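PDB 2QEC: histone acetyltransferase HPA2 and related acetyltransferases from Corynebacterium glutamicum ATCC 13032, which probably transfers an acyl group, most likely acetyl from acetyl-CoA, as in other enzymes of the GNAT family. Local coordinates for residues L7-T10 against Q11-P15; R33-P36 against Q37-G41; L161-S165 against T166-Q170. The protein carries 1 engineered substitution. All coordinates share one frame; numbering follows the deposited sequence.

Contact 1 (L7-T10 against Q11-P15); sequences LPAT and QADFP. With EDO (1,2-ethanediol), chain C.
Thr10 and Asp13 are joined by three hydrogen bonds, two of which converge on a single carboxylate oxygen. The backbone bond Thr10 N to Asp13 OD2 is 2.9 Å long and nearly straight at 165°, and it meets that oxygen on its anti side. The hydroxyl adds a second donor, Thr10 OG1 to Asp13 OD2 at 3.0 Å, which comes from well above the carboxylate plane, on the same face as the amide. Thr10 can offer both groups because OG1 sits between its own N and carbonyl carbon (chi1 71°). In return Asp13 N donates to Thr10 O over 2.9 Å.

The Asp13 side chain thus bonds back to Thr10 across the turn where the chain passes from strand 5-8, outermost within this chain, through the 3-10 turn 11-13 into helix 14-25, the first strand-to-helix passage of this GNAT-type fold. Charge extends the site: Asp13 OD2 also forms a salt bridge with Arg67 of the adjoining strand 61-67, so amide, hydroxyl and guanidinium all draw on one oxygen.

Apolar contacts lie beside this polar group. Ala9 CB meets the edge of the Phe14 ring, 4.2 Å from CE1, while Gln11 CA stands over one face. Ile63 touches both Ala9 and Phe14, and Ile53 and Ala58 of helix 43-60 pack on Phe14. A bound ethanediol, probably from the crystallisation liquor, donates from O1 to Ala9 O at 2.6 Å.

Contact 2 (R33-P36 against Q37-G41); sequences RWIP and QPDPG
Between Ile35 and Asp39 the backbone runs without regular helix or strand and contains a cis peptide bond between Gln37 and Pro38; side chains on both sides of that bond, Gln37 and Asp39, approach Ile35. This is the proline-rich loop linking helix 29-32 to helix 43-60 in the acetyltransferase fold, and its contacts join close neighbours in sequence.

The polar link is made by Gln37, whose side chain folds back along the chain. CG lies beside its own N (chi1 -60°), and a second bend at chi2 (-66°) turns the amide toward the preceding residues. NE2 then donates to Ile35 O at 3.0 Å, with an N-H...O angle of 166°. The acceptor lies almost in the plane of the glutamine amide, but NE2 itself stands well above the plane of the Ile35 carbonyl. The bond restrains the rotation of the amide of Gln37, itself an exposed residue.

Ile35 is buried, and its CG2 branch is directed to the later residues. That methyl also approaches Gln37 NE2 at 3.7 Å, while elsewhere the isoleucine packs on Lys44 and Leu45 of helix 43-60. The Asp39 carboxylate has its polar partners at the start of the same helix: OD1 accepts from Lys44 N and OD2 from Leu45 N. The Lys44 ammonium group turns back to the loop and bonds to the carbonyl oxygens of Pro36 and Pro38. Against Ile35, Asp39 makes a purely van der Waals approach, OD2 standing 3.7 Å from the CG2 methyl.

Contact 3 (L161-S165 against T166-Q170); sequences LEATS and TRAAQ
Ser165 meets the first turn of the following helix with every atom of its short side chain. CB lies alongside the start of the helix, 4.0 Å from Arg167 N. Beyond it, OG is placed between the serine N and carbonyl carbon (chi1 63°), a rotation that aims it at the amides of the opening turn. There it accepts from Ala168 N at 3.1 Å, along a nearly straight N-H...O line of 164°. The same oxygen touches the methyl of Ala168, with OG 3.5 Å from CB. Over it passes the side chain of Arg167, bent at chi3 so that the guanidinium returns with one face toward OG, which lies offset toward the rim of the group; this is proximity without a hydrogen bond.

Ser165 is thus the N-cap of helix 166-174, which follows strand 159-163 of the central sheet. Its carbonyl opens the helical pattern as well, since Ala169 N donates to Ser165 O at 3.0 Å, and the next bond, from Gln170 N to Thr166 O, continues it. Together the hydroxyl and the carbonyl occupy two amides of the first turn, whose partial positive charge would be expected to suit an oxygen acceptor.

An apolar contact lies behind the cap. Ala163 CB, on the last residue of the strand, packs against Ala169 CB at 4.1 Å and Ala168 CB at 4.4 Å, and Tyr172 also touches Ala163. Ala169 reaches Leu193 and Met195 of strand 192-197, whereas Met201 of the second subunit packs on Ala169 and Gln170.

How the contacts relate
Contacts 1 and 3 each lead from a strand of the same mixed sheet into a helix, yet lie on opposite sides of the chain's centre, their own centres about 27 Å apart. Contact 1 starts from an outermost strand and is a surface contact relying on a carboxylate; contact 3 starts from an inner strand, is partly buried, and combines a neutral hydroxyl with small methyl groups beside the second subunit. Contact 2, also at the surface, lies in a loop between two helices, with one side-chain-to-backbone bond between its segments and further bonds to helix 43-60. It comes within about 6 Å of contact 3 between nearest atoms, without touching. Helix 43-60 meets both contacts 1 and 2.

Contact 1 (L7-T10 against Q11-P15)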
loop_
_atom_site.group_PDB
_atom_site.type_symbol
_atom_site.label_atom_id
_atom_site.label_comp_id
_atom_site.label_asym_id
_atom_site.label_seq_id
_atom_site.Cartn_x
_atom_site.Cartn_y
_atom_site.Cartn_z
ATOM N N LEU A 7 -21.466 7.553 17.809
ATOM C CA LEU A 7 -21.071 8.933 18.064
ATOM C C LEU A 7 -19.673 8.997 18.694
ATOM O O LEU A 7 -19.157 7.992 19.240
ATOM C CB LEU A 7 -22.021 9.638 19.012
ATOM C CG LEU A 7 -23.488 9.778 18.580
ATOM C CD1 LEU A 7 -24.349 10.188 19.747
ATOM C CD2 LEU A 7 -23.637 10.790 17.493
ATOM N N PRO A 8 -19.059 10.176 18.620
ATOM C CA PRO A 8 -17.805 10.349 19.360
ATOM C C PRO A 8 -18.020 10.167 20.851
ATOM O O PRO A 8 -19.099 10.495 21.389
ATOM C CB PRO A 8 -17.389 11.796 19.005
ATOM C CG PRO A 8 -18.093 12.095 17.698
ATOM C CD PRO A 8 -19.407 11.399 17.854
ATOM N N ALA A 9 -16.995 9.610 21.509
ATOM C CA ALA A 9 -16.989 9.436 22.953
ATOM C C ALA A 9 -16.826 10.773 23.633
ATOM O O ALA A 9 -16.260 11.702 23.071
ATOM C CB ALA A 9 -15.851 8.528 23.371
ATOM N N THR A 10 -17.278 10.834 24.879
ATOM C CA THR A 10 -16.988 11.952 25.742
ATOM C C THR A 10 -16.151 11.412 26.904
ATOM O O THR A 10 -16.028 10.195 27.114
ATOM C CB THR A 10 -18.262 12.627 26.297
ATOM O OG1 THR A 10 -18.857 11.757 27.229
ATOM C CG2 THR A 10 -19.252 12.893 25.225
ATOM N N GLN A 11 -15.528 12.317 27.632
ATOM C CA GLN A 11 -14.621 11.914 28.696
ATOM C C GLN A 11 -15.274 11.029 29.731
ATOM O O GLN A 11 -14.659 10.075 30.198
ATOM C CB GLN A 11 -13.998 13.131 29.369
ATOM C CG GLN A 11 -12.619 12.828 29.920
ATOM C CD GLN A 11 -11.739 14.034 29.907
ATOM O OE1 GLN A 11 -11.928 14.962 30.699
ATOM N NE2 GLN A 11 -10.768 14.045 28.995
ATOM N N ALA A 12 -16.529 11.314 30.042
ATOM C CA ALA A 12 -17.314 10.543 31.037
ATOM C C ALA A 12 -17.424 9.052 30.666
ATOM O O ALA A 12 -17.634 8.181 31.533
ATOM C CB ALA A 12 -18.673 11.116 31.139
ATOM N N ASP A 13 -17.300 8.785 29.371
ATOM C CA ASP A 13 -17.405 7.428 28.815
ATOM C C ASP A 13 -16.118 6.610 28.899
ATOM O O ASP A 13 -16.138 5.415 28.620
ATOM C CB ASP A 13 -17.777 7.481 27.319
ATOM C CG ASP A 13 -19.098 8.229 27.049
ATOM O OD1 ASP A 13 -20.077 7.970 27.754
ATOM O OD2 ASP A 13 -19.168 9.004 26.096
ATOM N N PHE A 14 -14.996 7.230 29.231
ATOM C CA PHE A 14 -13.713 6.520 29.143
ATOM C C PHE A 14 -13.623 5.240 30.017
ATOM O O PHE A 14 -13.149 4.224 29.521
ATOM C CB PHE A 14 -12.511 7.454 29.380
ATOM C CG PHE A 14 -12.281 8.491 28.282
ATOM C CD1 PHE A 14 -13.049 8.528 27.112
ATOM C CD2 PHE A 14 -11.261 9.416 28.418
ATOM C CE1 PHE A 14 -12.805 9.458 26.135
ATOM C CE2 PHE A 14 -11.029 10.363 27.435
ATOM C CZ PHE A 14 -11.811 10.382 26.288
ATOM N N PRO A 15 -14.064 5.269 31.302
ATOM C CA PRO A 15 -14.061 4.007 32.045
ATOM C C PRO A 15 -14.753 2.826 31.370
ATOM O O PRO A 15 -14.206 1.723 31.352
ATOM C CB PRO A 15 -14.741 4.375 33.358
ATOM C CG PRO A 15 -14.412 5.781 33.544
ATOM C CD PRO A 15 -14.459 6.379 32.168
HETATM C C1 EDO C . -12.697 11.414 22.521
HETATM O O1 EDO C . -13.942 11.548 21.815
HETATM C C2 EDO C . -11.997 12.773 22.609
HETATM O O2 EDO C . -12.077 13.282 23.943
#

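Contact 2 (R33-P36 against Q37-G41)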
loop_
_atom_site.group_PDB
_atom_site.type_symbol
_atom_site.label_atom_id
_atom_site.label_comp_id
_atom_site.label_asym_id
_atom_site.label_seq_id
_atom_site.Cartn_x
_atom_site.Cartn_y
_atom_site.Cartn_z
ATOM N N ARG A 33 0.770 -10.904 23.450
ATOM C CA ARG A 33 2.179 -10.861 23.010
ATOM C C ARG A 33 2.987 -9.662 23.503
ATOM O O ARG A 33 4.193 -9.780 23.649
ATOM C CB ARG A 33 2.267 -10.841 21.481
ATOM C CG ARG A 33 1.613 -9.573 20.834
ATOM C CD ARG A 33 1.812 -9.519 19.318
ATOM N NE ARG A 33 0.988 -8.501 18.649
ATOM C CZ ARG A 33 0.985 -8.312 17.327
ATOM N NH1 ARG A 33 1.764 -9.059 16.538
ATOM N NH2 ARG A 33 0.212 -7.367 16.786
ATOM N N TRP A 34 2.347 -8.508 23.702
ATOM C CA TRP A 34 3.042 -7.315 24.210
ATOM C C TRP A 34 3.101 -7.279 25.736
ATOM O O TRP A 34 4.025 -6.717 26.316
ATOM C CB TRP A 34 2.373 -6.009 23.738
ATOM C CG TRP A 34 2.308 -5.859 22.268
ATOM C CD1 TRP A 34 1.188 -5.606 21.525
ATOM C CD2 TRP A 34 3.395 -5.973 21.339
ATOM N NE1 TRP A 34 1.512 -5.551 20.190
ATOM C CE2 TRP A 34 2.858 -5.776 20.045
ATOM C CE3 TRP A 34 4.771 -6.225 21.470
ATOM C CZ2 TRP A 34 3.653 -5.818 18.883
ATOM C CZ3 TRP A 34 5.562 -6.280 20.312
ATOM C CH2 TRP A 34 4.995 -6.075 19.038
ATOM N N ILE A 35 2.110 -7.850 26.393
ATOM C CA ILE A 35 2.039 -7.722 27.843
ATOM C C ILE A 35 2.673 -8.970 28.493
ATOM O O ILE A 35 2.268 -10.081 28.184
ATOM C CB ILE A 35 0.600 -7.492 28.246
ATOM C CG1 ILE A 35 0.183 -6.083 27.771
ATOM C CG2 ILE A 35 0.407 -7.583 29.762
ATOM C CD1 ILE A 35 -1.163 -6.004 27.450
ATOM N N PRO A 36 3.701 -8.787 29.345
ATOM C CA PRO A 36 4.218 -9.912 30.137
ATOM C C PRO A 36 3.144 -10.669 30.911
ATOM O O PRO A 36 2.300 -10.068 31.578
ATOM C CB PRO A 36 5.213 -9.250 31.099
ATOM C CG PRO A 36 5.696 -8.070 30.338
ATOM C CD PRO A 36 4.484 -7.564 29.584
ATOM N N GLN A 37 3.200 -11.996 30.798
ATOM C CA GLN A 37 2.202 -12.865 31.375
ATOM C C GLN A 37 2.785 -13.640 32.546
ATOM O O GLN A 37 4.002 -13.803 32.656
ATOM C CB GLN A 37 1.655 -13.827 30.326
ATOM C CG GLN A 37 1.003 -13.169 29.165
ATOM C CD GLN A 37 -0.240 -12.448 29.517
ATOM O OE1 GLN A 37 -1.159 -13.036 30.084
ATOM N NE2 GLN A 37 -0.282 -11.142 29.230
ATOM N N PRO A 38 1.917 -14.084 33.464
ATOM C CA PRO A 38 0.506 -13.774 33.533
ATOM C C PRO A 38 0.184 -12.330 33.892
ATOM O O PRO A 38 1.034 -11.583 34.391
ATOM C CB PRO A 38 -0.015 -14.711 34.623
ATOM C CG PRO A 38 1.109 -15.170 35.333
ATOM C CD PRO A 38 2.326 -15.022 34.512
ATOM N N ASP A 39 -1.068 -11.970 33.652
ATOM C CA ASP A 39 -1.576 -10.633 33.912
ATOM C C ASP A 39 -2.883 -10.765 34.686
ATOM O O ASP A 39 -3.960 -10.603 34.097
ATOM C CB ASP A 39 -1.825 -9.931 32.573
ATOM C CG ASP A 39 -2.230 -8.469 32.726
ATOM O OD1 ASP A 39 -2.040 -7.908 33.800
ATOM O OD2 ASP A 39 -2.676 -7.850 31.741
ATOM N N PRO A 40 -2.802 -11.048 36.000
ATOM C CA PRO A 40 -4.011 -11.249 36.800
ATOM C C PRO A 40 -5.019 -10.110 36.682
ATOM O O PRO A 40 -4.679 -8.944 36.938
ATOM C CB PRO A 40 -3.471 -11.341 38.237
ATOM C CG PRO A 40 -2.090 -11.849 38.073
ATOM C CD PRO A 40 -1.582 -11.247 36.800
ATOM N N GLY A 41 -6.240 -10.455 36.269
ATOM C CA GLY A 41 -7.324 -9.489 36.120
ATOM C C GLY A 41 -7.152 -8.571 34.929
ATOM O O GLY A 41 -7.821 -7.547 34.838
#

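Contact 3 (L161-S165 against T166-Q170)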
loop_
_atom_site.group_PDB
_atom_site.type_symbol
_atom_site.label_atom_id
_atom_site.label_comp_id
_atom_site.label_asym_id
_atom_site.label_seq_id
_atom_site.Cartn_x
_atom_site.Cartn_y
_atom_site.Cartn_z
ATOM N N LEU A 161 -5.730 -0.845 7.865
ATOM C CA LEU A 161 -5.972 -1.682 8.991
ATOM C C LEU A 161 -5.219 -3.007 8.822
ATOM O O LEU A 161 -4.665 -3.319 7.776
ATOM C CB LEU A 161 -7.489 -1.920 9.202
ATOM C CG LEU A 161 -8.290 -2.551 8.048
ATOM C CD1 LEU A 161 -8.071 -4.069 7.954
ATOM C CD2 LEU A 161 -9.743 -2.279 8.231
ATOM N N GLU A 162 -5.182 -3.786 9.892
ATOM C CA GLU A 162 -4.567 -5.111 9.896
ATOM C C GLU A 162 -5.580 -6.105 10.350
ATOM O O GLU A 162 -5.980 -6.067 11.512
ATOM C CB GLU A 162 -3.370 -5.078 10.818
ATOM C CG GLU A 162 -2.208 -4.315 10.156
ATOM C CD GLU A 162 -1.150 -3.812 11.132
ATOM O OE1 GLU A 162 -1.302 -4.065 12.328
ATOM O OE2 GLU A 162 -0.137 -3.206 10.684
ATOM N N ALA A 163 -6.048 -6.963 9.446
ATOM C CA ALA A 163 -7.149 -7.889 9.779
ATOM C C ALA A 163 -6.589 -9.156 10.424
ATOM O O ALA A 163 -5.582 -9.708 9.979
ATOM C CB ALA A 163 -7.978 -8.216 8.527
ATOM N N THR A 164 -7.220 -9.607 11.500
ATOM C CA THR A 164 -6.701 -10.745 12.268
ATOM C C THR A 164 -7.235 -12.133 11.890
ATOM O O THR A 164 -6.741 -13.139 12.434
ATOM C CB THR A 164 -6.961 -10.542 13.741
ATOM O OG1 THR A 164 -8.364 -10.293 13.927
ATOM C CG2 THR A 164 -6.147 -9.355 14.269
ATOM N N SER A 165 -8.238 -12.185 11.003
ATOM C CA SER A 165 -8.722 -13.444 10.405
ATOM C C SER A 165 -9.129 -13.243 8.936
ATOM O O SER A 165 -9.328 -12.106 8.483
ATOM C CB SER A 165 -9.904 -14.001 11.195
ATOM O OG SER A 165 -11.013 -13.128 11.162
ATOM N N THR A 166 -9.219 -14.345 8.193
ATOM C CA THR A 166 -9.716 -14.306 6.812
ATOM C C THR A 166 -11.169 -13.834 6.810
ATOM O O THR A 166 -11.584 -13.058 5.949
ATOM C CB THR A 166 -9.546 -15.658 6.095
ATOM O OG1 THR A 166 -8.154 -15.872 5.845
ATOM C CG2 THR A 166 -10.287 -15.703 4.733
ATOM N N ARG A 167 -11.929 -14.264 7.806
ATOM C CA ARG A 167 -13.297 -13.824 7.933
ATOM C C ARG A 167 -13.388 -12.308 7.991
ATOM O O ARG A 167 -14.168 -11.693 7.244
ATOM C CB ARG A 167 -13.929 -14.420 9.182
ATOM C CG ARG A 167 -15.401 -14.137 9.283
ATOM C CD ARG A 167 -16.033 -14.795 10.510
ATOM N NE ARG A 167 -15.221 -14.693 11.727
ATOM C CZ ARG A 167 -14.925 -13.555 12.363
ATOM N NH1 ARG A 167 -15.353 -12.370 11.911
ATOM N NH2 ARG A 167 -14.180 -13.599 13.466
ATOM N N ALA A 168 -12.611 -11.706 8.889
ATOM C CA ALA A 168 -12.600 -10.240 9.030
ATOM C C ALA A 168 -12.119 -9.558 7.728
ATOM O O ALA A 168 -12.710 -8.579 7.269
ATOM C CB ALA A 168 -11.746 -9.817 10.216
ATOM N N ALA A 169 -11.063 -10.113 7.142
ATOM C CA ALA A 169 -10.527 -9.645 5.879
ATOM C C ALA A 169 -11.601 -9.583 4.790
ATOM O O ALA A 169 -11.624 -8.660 3.981
ATOM C CB ALA A 169 -9.384 -10.554 5.447
ATOM N N GLN A 170 -12.479 -10.587 4.769
ATOM C CA GLN A 170 -13.569 -10.663 3.776
ATOM C C GLN A 170 -14.645 -9.585 4.020
ATOM O O GLN A 170 -15.192 -9.009 3.065
ATOM C CB GLN A 170 -14.191 -12.081 3.754
ATOM C CG GLN A 170 -13.270 -13.072 3.126
ATOM C CD GLN A 170 -13.772 -14.504 3.175
ATOM O OE1 GLN A 170 -14.623 -14.866 3.990
ATOM N NE2 GLN A 170 -13.224 -15.329 2.302
#